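Long-range contact in transmembrane oligosaccharyl transferase (Archaeoglobus fulgidus, PDB 3WAJ), which belongs to the membrane-embedded oligosaccharyl transferases of the STT3/AglB family, which join a multi-helix transmembrane part to a soluble C-terminal part: residues 143-154 / 425-436. Sequence-based numbering, arbitrary orientation.
Sequences LIAIVPGQFLQR and NRFAYYFAAVSA. With SO4 (sulfate ion), chain C.
Gln-150 OE1 reaches the backbone at residues 428-429, where the backbone N of Tyr-429 gives it a weak, bent hydrogen bond of 3.3 Å (142°) and Ala-428 N lies 3.2 Å from the same oxygen. Ala-428 CB also touches that amide. Beyond CG the glutamine chain runs extended (chi2 176°), which carries its amide to the backbone of residues 425-429; the placing of the NE2 end against Asn-425 is doubtful. Arg-154 crosses Tyr-429 at about a right angle: its NH1 comes 3.7 Å from Tyr-429 CE2, the carbon lying at the guanidinium edge, with the two planes 49° apart. Tyr-429 meets the short helix 150-153 through its CB, packed on the backbone of Phe-151, while its hydroxyl bonds to Glu-166 and its ring meets that of the zinc ligand His-163; the contact thus borders the metal site. Arg-426 NH1 donates to sulfate O3 (3.0 Å), an ion also held by His-81 and His-162. Toward Ala-436 the contact turns apolar. Ala-432 CB sits 3.4 Å from Phe-151 CB and equally close to its CG, with Val-147 CG1 beside it. Ile-144 CD1 lies against the helix backbone at Ala-432 and Ala-433, and Leu-143 CB meets Ala-436 CB at 4.0 Å. Residues 143-154, leaving helix 134-144, are therefore laid along the first turns of helix 429-446, with helices 19-30 and 474-491 touching the former segment and helix 405-420 the latter.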
ATOM      1  N   LEU A 143      20.581 -18.793   1.151  1.00 68.52           N
ATOM      2  CA  LEU A 143      20.647 -17.386   0.774  1.00 70.91           C
ATOM      3  C   LEU A 143      19.276 -16.723   0.725  1.00 72.04           C
ATOM      4  O   LEU A 143      19.128 -15.564   1.124  1.00 76.78           O
ATOM      5  CB  LEU A 143      21.384 -17.221  -0.555  1.00 72.12           C
ATOM      6  CG  LEU A 143      22.888 -17.474  -0.449  1.00 69.07           C
ATOM      7  CD1 LEU A 143      23.556 -17.225  -1.779  1.00 68.72           C
ATOM      8  CD2 LEU A 143      23.486 -16.583   0.626  1.00 65.71           C
ATOM      9  N   ILE A 144      18.270 -17.454   0.252  1.00 68.61           N
ATOM     10  CA  ILE A 144      16.916 -16.904   0.177  1.00 66.90           C
ATOM     11  C   ILE A 144      16.341 -16.753   1.583  1.00 66.51           C
ATOM     12  O   ILE A 144      15.493 -15.895   1.830  1.00 65.47           O
ATOM     13  CB  ILE A 144      15.986 -17.766  -0.723  1.00 64.35           C
ATOM     14  CG1 ILE A 144      14.731 -16.978  -1.138  1.00 62.20           C
ATOM     15  CG2 ILE A 144      15.641 -19.106  -0.057  1.00 59.17           C
ATOM     16  CD1 ILE A 144      15.024 -15.759  -2.010  1.00 58.99           C
ATOM     17  N   ALA A 145      16.833 -17.572   2.510  1.00 63.24           N
ATOM     18  CA  ALA A 145      16.386 -17.515   3.895  1.00 64.45           C
ATOM     19  C   ALA A 145      16.865 -16.248   4.611  1.00 59.15           C
ATOM     20  O   ALA A 145      16.343 -15.895   5.664  1.00 64.95           O
ATOM     21  CB  ALA A 145      16.822 -18.765   4.654  1.00 64.06           C
ATOM     22  N   ILE A 146      17.851 -15.564   4.038  1.00 52.93           N
ATOM     23  CA  ILE A 146      18.420 -14.377   4.683  1.00 53.59           C
ATOM     24  C   ILE A 146      18.462 -13.107   3.829  1.00 57.70           C
ATOM     25  O   ILE A 146      18.882 -12.065   4.308  1.00 59.45           O
ATOM     26  CB  ILE A 146      19.852 -14.645   5.221  1.00 51.68           C
ATOM     27  CG1 ILE A 146      20.719 -15.306   4.145  1.00 54.56           C
ATOM     28  CG2 ILE A 146      19.808 -15.535   6.435  1.00 52.46           C
ATOM     29  CD1 ILE A 146      22.072 -14.675   3.977  1.00 56.60           C
ATOM     30  N   VAL A 147      18.059 -13.178   2.565  1.00 62.59           N
ATOM     31  CA  VAL A 147      18.087 -11.973   1.729  1.00 65.13           C
ATOM     32  C   VAL A 147      17.198 -10.926   2.431  1.00 67.58           C
ATOM     33  O   VAL A 147      16.193 -11.281   3.058  1.00 66.86           O
ATOM     34  CB  VAL A 147      17.875 -12.304   0.228  1.00 68.10           C
ATOM     35  CG1 VAL A 147      16.644 -13.187   0.033  1.00 70.20           C
ATOM     36  CG2 VAL A 147      17.778 -11.033  -0.601  1.00 64.89           C
ATOM     37  N   PRO A 148      17.357  -9.663   2.216  1.00 66.96           N
ATOM     38  CA  PRO A 148      16.679  -8.606   2.987  1.00 64.19           C
ATOM     39  C   PRO A 148      15.843  -7.896   1.926  1.00 59.59           C
ATOM     40  O   PRO A 148      15.488  -8.499   0.907  1.00 64.13           O
ATOM     41  CB  PRO A 148      17.701  -7.623   3.561  1.00 65.58           C
ATOM     42  CG  PRO A 148      18.853  -7.715   2.572  1.00 63.92           C
ATOM     43  CD  PRO A 148      18.911  -9.191   2.190  1.00 64.49           C
ATOM     44  N   GLY A 149      15.536  -6.622   2.167  1.00 52.56           N
ATOM     45  CA  GLY A 149      14.776  -5.821   1.220  1.00 51.23           C
ATOM     46  C   GLY A 149      13.278  -6.091   1.238  1.00 53.98           C
ATOM     47  O   GLY A 149      12.729  -6.621   2.221  1.00 52.77           O
ATOM     48  N   GLN A 150      12.618  -5.721   0.143  1.00 54.11           N
ATOM     49  CA  GLN A 150      11.184  -5.907   0.002  1.00 54.74           C
ATOM     50  C   GLN A 150      10.763  -7.345   0.227  1.00 51.97           C
ATOM     51  O   GLN A 150       9.735  -7.603   0.851  1.00 60.32           O
ATOM     52  CB  GLN A 150      10.742  -5.501  -1.388  1.00 57.78           C
ATOM     53  CG  GLN A 150      10.098  -4.157  -1.484  1.00 68.16           C
ATOM     54  CD  GLN A 150       9.794  -3.824  -2.919  1.00 77.62           C
ATOM     55  OE1 GLN A 150       9.456  -4.705  -3.713  1.00 76.94           O
ATOM     56  NE2 GLN A 150       9.953  -2.559  -3.277  1.00 82.91           N
ATOM     57  N   PHE A 151      11.550  -8.274  -0.302  1.00 43.97           N
ATOM     58  CA  PHE A 151      11.195  -9.681  -0.250  1.00 44.03           C
ATOM     59  C   PHE A 151      11.033 -10.140   1.181  1.00 48.84           C
ATOM     60  O   PHE A 151      10.132 -10.910   1.479  1.00 50.46           O
ATOM     61  CB  PHE A 151      12.241 -10.529  -0.955  1.00 37.30           C
ATOM     62  CG  PHE A 151      12.051 -12.003  -0.770  1.00 37.89           C
ATOM     63  CD1 PHE A 151      11.208 -12.723  -1.608  1.00 45.24           C
ATOM     64  CD2 PHE A 151      12.746 -12.689   0.224  1.00 40.27           C
ATOM     65  CE1 PHE A 151      11.029 -14.109  -1.441  1.00 46.55           C
ATOM     66  CE2 PHE A 151      12.587 -14.077   0.394  1.00 42.27           C
ATOM     67  CZ  PHE A 151      11.727 -14.786  -0.441  1.00 43.09           C
ATOM     68  N   LEU A 152      11.906  -9.665   2.064  1.00 51.05           N
ATOM     69  CA  LEU A 152      11.801  -9.973   3.490  1.00 47.96           C
ATOM     70  C   LEU A 152      10.687  -9.177   4.180  1.00 47.55           C
ATOM     71  O   LEU A 152       9.892  -9.743   4.944  1.00 51.96           O
ATOM     72  CB  LEU A 152      13.141  -9.716   4.196  1.00 48.10           C
ATOM     73  CG  LEU A 152      13.159  -9.903   5.713  1.00 48.22           C
ATOM     74  CD1 LEU A 152      13.069 -11.387   6.092  1.00 48.19           C
ATOM     75  CD2 LEU A 152      14.395  -9.261   6.314  1.00 50.52           C
ATOM     76  N   GLN A 153      10.631  -7.871   3.920  1.00 41.05           N
ATOM     77  CA  GLN A 153       9.651  -7.013   4.586  1.00 41.57           C
ATOM     78  C   GLN A 153       8.215  -7.480   4.351  1.00 44.96           C
ATOM     79  O   GLN A 153       7.374  -7.374   5.234  1.00 49.17           O
ATOM     80  CB  GLN A 153       9.837  -5.556   4.172  1.00 44.74           C
ATOM     81  CG  GLN A 153      11.019  -4.883   4.856  1.00 65.24           C
ATOM     82  CD  GLN A 153      11.437  -3.600   4.159  1.00 84.66           C
ATOM     83  OE1 GLN A 153      10.832  -3.196   3.159  1.00 90.65           O
ATOM     84  NE2 GLN A 153      12.480  -2.955   4.678  1.00 89.40           N
ATOM     85  N   ARG A 154       7.958  -8.032   3.168  1.00 44.41           N
ATOM     86  CA  ARG A 154       6.638  -8.542   2.799  1.00 45.36           C
ATOM     87  C   ARG A 154       6.450 -10.035   3.075  1.00 45.11           C
ATOM     88  O   ARG A 154       5.538 -10.668   2.549  1.00 42.18           O
ATOM     89  CB  ARG A 154       6.383  -8.219   1.331  1.00 45.32           C
ATOM     90  CG  ARG A 154       6.171  -6.740   1.152  1.00 44.48           C
ATOM     91  CD  ARG A 154       6.104  -6.314  -0.253  1.00 51.34           C
ATOM     92  NE  ARG A 154       6.027  -4.858  -0.274  1.00 69.60           N
ATOM     93  CZ  ARG A 154       5.834  -4.119  -1.363  1.00 75.45           C
ATOM     94  NH1 ARG A 154       5.697  -4.699  -2.551  1.00 70.58           N
ATOM     95  NH2 ARG A 154       5.775  -2.798  -1.255  1.00 76.53           N
ATOM     96  N   ASN A 425      10.441   0.225  -8.297  1.00 85.58           N
ATOM     97  CA  ASN A 425      10.682  -0.197  -6.921  1.00 85.12           C
ATOM     98  C   ASN A 425       9.634  -1.162  -6.355  1.00 81.87           C
ATOM     99  O   ASN A 425       9.930  -1.913  -5.427  1.00 84.04           O
ATOM    100  CB  ASN A 425      10.848   1.013  -5.990  1.00 86.63           C
ATOM    101  CG  ASN A 425      12.217   1.648  -6.098  1.00 93.83           C
ATOM    102  OD1 ASN A 425      13.223   1.046  -5.718  1.00 98.11           O
ATOM    103  ND2 ASN A 425      12.263   2.875  -6.604  1.00 96.60           N
ATOM    104  N   ARG A 426       8.425  -1.164  -6.914  1.00 74.46           N
ATOM    105  CA  ARG A 426       7.346  -1.970  -6.332  1.00 70.69           C
ATOM    106  C   ARG A 426       7.459  -3.471  -6.633  1.00 58.18           C
ATOM    107  O   ARG A 426       6.724  -4.277  -6.057  1.00 53.02           O
ATOM    108  CB  ARG A 426       5.963  -1.423  -6.722  1.00 75.72           C
ATOM    109  CG  ARG A 426       5.540  -1.687  -8.161  1.00 81.23           C
ATOM    110  CD  ARG A 426       4.176  -1.062  -8.449  1.00 87.34           C
ATOM    111  NE  ARG A 426       3.271  -1.997  -9.119  1.00 92.73           N
ATOM    112  CZ  ARG A 426       2.237  -2.602  -8.535  1.00 94.51           C
ATOM    113  NH1 ARG A 426       1.955  -2.366  -7.261  1.00 94.79           N
ATOM    114  NH2 ARG A 426       1.479  -3.441  -9.227  1.00 93.95           N
ATOM    115  N   PHE A 427       8.393  -3.829  -7.516  1.00 48.60           N
ATOM    116  CA  PHE A 427       8.605  -5.220  -7.922  1.00 51.28           C
ATOM    117  C   PHE A 427       9.988  -5.744  -7.549  1.00 54.75           C
ATOM    118  O   PHE A 427      10.425  -6.771  -8.069  1.00 54.52           O
ATOM    119  CB  PHE A 427       8.401  -5.376  -9.436  1.00 55.98           C
ATOM    120  CG  PHE A 427       6.978  -5.199  -9.877  1.00 56.21           C
ATOM    121  CD1 PHE A 427       5.979  -6.032  -9.383  1.00 58.02           C
ATOM    122  CD2 PHE A 427       6.638  -4.213 -10.795  1.00 59.42           C
ATOM    123  CE1 PHE A 427       4.648  -5.879  -9.790  1.00 60.33           C
ATOM    124  CE2 PHE A 427       5.319  -4.048 -11.212  1.00 61.22           C
ATOM    125  CZ  PHE A 427       4.317  -4.883 -10.703  1.00 59.97           C
ATOM    126  N   ALA A 428      10.674  -5.038  -6.650  1.00 59.81           N
ATOM    127  CA  ALA A 428      12.015  -5.426  -6.218  1.00 56.95           C
ATOM    128  C   ALA A 428      12.075  -6.866  -5.710  1.00 56.71           C
ATOM    129  O   ALA A 428      13.064  -7.566  -5.955  1.00 61.27           O
ATOM    130  CB  ALA A 428      12.530  -4.467  -5.166  1.00 57.06           C
ATOM    131  N   TYR A 429      11.017  -7.305  -5.019  1.00 49.00           N
ATOM    132  CA  TYR A 429      10.987  -8.642  -4.412  1.00 46.99           C
ATOM    133  C   TYR A 429      11.221  -9.779  -5.413  1.00 53.80           C
ATOM    134  O   TYR A 429      11.680 -10.863  -5.047  1.00 56.55           O
ATOM    135  CB  TYR A 429       9.696  -8.868  -3.616  1.00 41.77           C
ATOM    136  CG  TYR A 429       8.424  -8.653  -4.400  1.00 39.93           C
ATOM    137  CD1 TYR A 429       7.900  -9.653  -5.207  1.00 40.23           C
ATOM    138  CD2 TYR A 429       7.729  -7.461  -4.312  1.00 37.67           C
ATOM    139  CE1 TYR A 429       6.729  -9.459  -5.929  1.00 38.86           C
ATOM    140  CE2 TYR A 429       6.569  -7.264  -5.016  1.00 42.07           C
ATOM    141  CZ  TYR A 429       6.076  -8.265  -5.833  1.00 40.04           C
ATOM    142  OH  TYR A 429       4.912  -8.065  -6.540  1.00 35.05           O
ATOM    143  N   TYR A 430      10.926  -9.528  -6.681  1.00 52.10           N
ATOM    144  CA  TYR A 430      11.171 -10.535  -7.701  1.00 49.34           C
ATOM    145  C   TYR A 430      12.663 -10.804  -7.941  1.00 55.04           C
ATOM    146  O   TYR A 430      13.033 -11.871  -8.449  1.00 54.75           O
ATOM    147  CB  TYR A 430      10.469 -10.145  -8.996  1.00 47.84           C
ATOM    148  CG  TYR A 430       8.995 -10.520  -9.077  1.00 44.93           C
ATOM    149  CD1 TYR A 430       8.593 -11.844  -9.043  1.00 47.23           C
ATOM    150  CD2 TYR A 430       8.026  -9.557  -9.249  1.00 43.80           C
ATOM    151  CE1 TYR A 430       7.268 -12.195  -9.149  1.00 46.00           C
ATOM    152  CE2 TYR A 430       6.690  -9.895  -9.360  1.00 47.18           C
ATOM    153  CZ  TYR A 430       6.321 -11.219  -9.312  1.00 45.92           C
ATOM    154  OH  TYR A 430       4.999 -11.576  -9.425  1.00 37.89           O
ATOM    155  N   PHE A 431      13.523  -9.851  -7.579  1.00 53.85           N
ATOM    156  CA  PHE A 431      14.962 -10.033  -7.791  1.00 61.64           C
ATOM    157  C   PHE A 431      15.566 -10.922  -6.707  1.00 59.78           C
ATOM    158  O   PHE A 431      16.640 -11.496  -6.890  1.00 57.61           O
ATOM    159  CB  PHE A 431      15.698  -8.681  -7.859  1.00 75.11           C
ATOM    160  CG  PHE A 431      15.460  -7.912  -9.135  1.00 84.52           C
ATOM    161  CD1 PHE A 431      15.488  -8.555 -10.365  1.00 90.41           C
ATOM    162  CD2 PHE A 431      15.200  -6.545  -9.102  1.00 91.31           C
ATOM    163  CE1 PHE A 431      15.262  -7.848 -11.545  1.00 96.03           C
ATOM    164  CE2 PHE A 431      14.973  -5.829 -10.277  1.00 94.16           C
ATOM    165  CZ  PHE A 431      15.004  -6.482 -11.497  1.00 96.38           C
ATOM    166  N   ALA A 432      14.857 -11.039  -5.585  1.00 56.92           N
ATOM    167  CA  ALA A 432      15.345 -11.802  -4.442  1.00 54.76           C
ATOM    168  C   ALA A 432      15.773 -13.225  -4.829  1.00 51.03           C
ATOM    169  O   ALA A 432      16.923 -13.611  -4.629  1.00 51.51           O
ATOM    170  CB  ALA A 432      14.295 -11.838  -3.358  1.00 51.37           C
ATOM    171  N   ALA A 433      14.846 -13.995  -5.392  1.00 45.54           N
ATOM    172  CA  ALA A 433      15.162 -15.341  -5.853  1.00 48.43           C
ATOM    173  C   ALA A 433      16.282 -15.323  -6.880  1.00 56.31           C
ATOM    174  O   ALA A 433      17.091 -16.244  -6.915  1.00 63.62           O
ATOM    175  CB  ALA A 433      13.939 -16.018  -6.431  1.00 43.51           C
ATOM    176  N   VAL A 434      16.322 -14.288  -7.721  1.00 53.56           N
ATOM    177  CA  VAL A 434      17.379 -14.184  -8.723  1.00 59.69           C
ATOM    178  C   VAL A 434      18.735 -14.033  -8.063  1.00 59.05           C
ATOM    179  O   VAL A 434      19.670 -14.769  -8.378  1.00 57.03           O
ATOM    180  CB  VAL A 434      17.192 -12.994  -9.683  1.00 58.65           C
ATOM    181  CG1 VAL A 434      18.414 -12.869 -10.596  1.00 58.78           C
ATOM    182  CG2 VAL A 434      15.936 -13.144 -10.502  1.00 47.64           C
ATOM    183  N   SER A 435      18.840 -13.078  -7.147  1.00 60.11           N
ATOM    184  CA  SER A 435      20.118 -12.800  -6.494  1.00 63.73           C
ATOM    185  C   SER A 435      20.574 -13.959  -5.605  1.00 73.26           C
ATOM    186  O   SER A 435      21.768 -14.100  -5.332  1.00 76.99           O
ATOM    187  CB  SER A 435      20.052 -11.507  -5.688  1.00 56.78           C
ATOM    188  OG  SER A 435      19.594 -11.764  -4.378  1.00 62.39           O
ATOM    189  N   ALA A 436      19.632 -14.799  -5.172  1.00 70.51           N
ATOM    190  CA  ALA A 436      19.965 -15.962  -4.337  1.00 67.78           C
ATOM    191  C   ALA A 436      20.474 -17.186  -5.131  1.00 71.33           C
ATOM    192  O   ALA A 436      21.294 -17.964  -4.632  1.00 66.73           O
ATOM    193  CB  ALA A 436      18.779 -16.349  -3.477  1.00 52.79           C
TER
HETATM  194  S   SO4 C 902      -0.914  -5.268  -6.223  1.00 53.58           S
HETATM  195  O1  SO4 C 902      -1.830  -5.223  -5.076  1.00 50.57           O
HETATM  196  O2  SO4 C 902      -1.650  -4.822  -7.411  1.00 57.00           O
HETATM  197  O3  SO4 C 902       0.215  -4.377  -5.956  1.00 60.19           O
HETATM  198  O4  SO4 C 902      -0.394  -6.619  -6.470  1.00 54.10           O